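Local coordinates for lantibiotic dehydratase (Microbispora corallina, PDB 5EHK), which probably dehydrates serine and threonine residues of the NAI-107 precursor peptide in a reaction that depends on glutamyl-tRNA, at residues W666-L671 / P675-V680. Sequence-based numbering, arbitrary orientation.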
loop_
_atom_site.group_PDB
_atom_site.type_symbol
_atom_site.label_atom_id
_atom_site.label_comp_id
_atom_site.label_asym_id
_atom_site.label_seq_id
_atom_site.Cartn_x
_atom_site.Cartn_y
_atom_site.Cartn_z
ATOM N N TRP A 666 -24.454 1.511 -8.070
ATOM C CA TRP A 666 -23.763 1.496 -9.349
ATOM C C TRP A 666 -22.395 2.187 -9.212
ATOM O O TRP A 666 -22.291 3.317 -8.715
ATOM C CB TRP A 666 -24.628 2.185 -10.425
ATOM C CG TRP A 666 -23.927 2.328 -11.735
ATOM C CD1 TRP A 666 -23.226 3.414 -12.178
ATOM C CD2 TRP A 666 -23.838 1.340 -12.761
ATOM N NE1 TRP A 666 -22.713 3.164 -13.428
ATOM C CE2 TRP A 666 -23.070 1.892 -13.805
ATOM C CE3 TRP A 666 -24.334 0.038 -12.900
ATOM C CZ2 TRP A 666 -22.778 1.178 -14.977
ATOM C CZ3 TRP A 666 -24.051 -0.672 -14.070
ATOM C CH2 TRP A 666 -23.274 -0.100 -15.085
ATOM N N ASP A 667 -21.353 1.491 -9.663
ATOM C CA ASP A 667 -19.991 2.006 -9.530
ATOM C C ASP A 667 -19.370 2.440 -10.883
ATOM O O ASP A 667 -19.105 1.617 -11.776
ATOM C CB ASP A 667 -19.120 0.974 -8.795
ATOM C CG ASP A 667 -17.715 1.477 -8.521
ATOM O OD1 ASP A 667 -17.544 2.693 -8.318
ATOM O OD2 ASP A 667 -16.789 0.648 -8.456
ATOM N N TRP A 668 -19.156 3.750 -11.014
ATOM C CA TRP A 668 -18.633 4.341 -12.241
ATOM C C TRP A 668 -17.115 4.245 -12.282
ATOM O O TRP A 668 -16.506 4.379 -13.347
ATOM C CB TRP A 668 -19.063 5.797 -12.393
ATOM C CG TRP A 668 -20.355 6.022 -13.174
ATOM C CD1 TRP A 668 -21.476 6.676 -12.738
ATOM C CD2 TRP A 668 -20.634 5.608 -14.523
ATOM N NE1 TRP A 668 -22.426 6.699 -13.730
ATOM C CE2 TRP A 668 -21.940 6.045 -14.833
ATOM C CE3 TRP A 668 -19.911 4.912 -15.492
ATOM C CZ2 TRP A 668 -22.535 5.809 -16.076
ATOM C CZ3 TRP A 668 -20.506 4.674 -16.722
ATOM C CH2 TRP A 668 -21.805 5.126 -17.004
ATOM N N GLY A 669 -16.508 4.032 -11.115
ATOM C CA GLY A 669 -15.071 3.859 -11.040
ATOM C C GLY A 669 -14.323 5.107 -11.458
ATOM O O GLY A 669 -14.729 6.219 -11.125
ATOM N N ALA A 670 -13.221 4.912 -12.177
ATOM C CA ALA A 670 -12.388 6.017 -12.653
ATOM C C ALA A 670 -13.199 6.991 -13.502
ATOM O O ALA A 670 -12.920 8.208 -13.518
ATOM C CB ALA A 670 -11.229 5.486 -13.462
ATOM N N LEU A 671 -14.227 6.452 -14.170
ATOM C CA LEU A 671 -15.037 7.222 -15.100
ATOM C C LEU A 671 -15.796 8.327 -14.414
ATOM O O LEU A 671 -16.395 9.161 -15.061
ATOM C CB LEU A 671 -15.988 6.329 -15.887
ATOM C CG LEU A 671 -15.317 5.658 -17.082
ATOM C CD1 LEU A 671 -16.147 4.524 -17.647
ATOM C CD2 LEU A 671 -15.027 6.712 -18.159
ATOM N N PRO A 675 -17.052 14.833 -17.312
ATOM C CA PRO A 675 -17.918 15.987 -17.026
ATOM C C PRO A 675 -19.380 15.589 -17.074
ATOM O O PRO A 675 -20.205 16.151 -16.348
ATOM C CB PRO A 675 -17.611 16.965 -18.169
ATOM C CG PRO A 675 -17.052 16.118 -19.263
ATOM C CD PRO A 675 -16.322 14.987 -18.583
ATOM N N PHE A 676 -19.703 14.625 -17.931
ATOM C CA PHE A 676 -21.048 14.086 -17.948
ATOM C C PHE A 676 -21.011 12.591 -17.997
ATOM O O PHE A 676 -20.269 12.018 -18.787
ATOM C CB PHE A 676 -21.887 14.610 -19.124
ATOM C CG PHE A 676 -23.217 13.916 -19.267
ATOM C CD1 PHE A 676 -24.267 14.208 -18.393
ATOM C CD2 PHE A 676 -23.416 12.960 -20.258
ATOM C CE1 PHE A 676 -25.492 13.556 -18.504
ATOM C CE2 PHE A 676 -24.633 12.316 -20.382
ATOM C CZ PHE A 676 -25.671 12.607 -19.502
ATOM N N LEU A 677 -21.829 11.983 -17.138
ATOM C CA LEU A 677 -22.101 10.545 -17.132
ATOM C C LEU A 677 -23.586 10.260 -17.370
ATOM O O LEU A 677 -24.454 10.779 -16.655
ATOM C CB LEU A 677 -21.662 9.922 -15.809
ATOM C CG LEU A 677 -20.163 9.735 -15.629
ATOM C CD1 LEU A 677 -19.932 9.409 -14.199
ATOM C CD2 LEU A 677 -19.615 8.622 -16.550
ATOM N N PRO A 678 -23.882 9.435 -18.381
ATOM C CA PRO A 678 -25.257 9.088 -18.761
ATOM C C PRO A 678 -25.947 8.324 -17.645
ATOM O O PRO A 678 -25.250 7.592 -16.941
ATOM C CB PRO A 678 -25.058 8.141 -19.947
ATOM C CG PRO A 678 -23.718 7.541 -19.721
ATOM C CD PRO A 678 -22.885 8.616 -19.087
ATOM N N GLY A 679 -27.258 8.516 -17.467
ATOM C CA GLY A 679 -28.053 7.644 -16.616
ATOM C C GLY A 679 -28.000 6.227 -17.174
ATOM O O GLY A 679 -27.872 6.043 -18.379
ATOM N N VAL A 680 -28.071 5.219 -16.315
ATOM C CA VAL A 680 -28.014 3.848 -16.813
ATOM C C VAL A 680 -29.325 3.105 -16.546
ATOM O O VAL A 680 -29.806 3.038 -15.411
ATOM C CB VAL A 680 -26.737 3.094 -16.330
ATOM C CG1 VAL A 680 -26.086 3.837 -15.187
ATOM C CG2 VAL A 680 -27.028 1.649 -15.968
#
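The indole of W668 and the isobutyl group of L677 meet over the ring face. CD1 of L677 lies 3.5 Å from the centroid of the W668 five-membered ring, 14° off its normal, a CH-pi contact, while CD2 of L677 sits over the middle of the same indole. With CG of L677 beside its backbone N (chi1 -75°), both methyls lie against the ring. The opposite face of W668 is met by NE1 of W666, 3.3 Å above the plane; the W668 indole is thus held between the edge of W666 on one face and L677 on the other. A second CH-pi contact joins V680 to W666: CG1 stands 3.9 Å from the centroid of the five-membered ring. The two side chains approach from opposite directions.

Other apolar contacts are looser. CG of P678 lies 4.1 Å from CH2 of W668, and CD2 of L677 reaches CB of L671 at 4.3 Å. Of the polar atoms, the carbonyl O of P678 lies near the indole plane, 3.4 Å from CZ2 of W668. No hydrogen bond joins the two segments; inside 666-671, OD1 of D667 accepts from N of G669, from above the carboxylate plane, in an Asx turn that spans W668.

Both segments belong to the N-terminal family region of the lantibiotic dehydratase, where the loop between helix 647-656 and strand 676-682 lies back against the start of that strand. A670 and L671 pack against A670 and M674, respectively, of the second subunit. Helix 460-471 packs on this cluster through L462 and V466, touching W666, W668, L671 and L677, and strand 685-693 pairs antiparallel with strand 676-682, bringing A688 to W666 and V680.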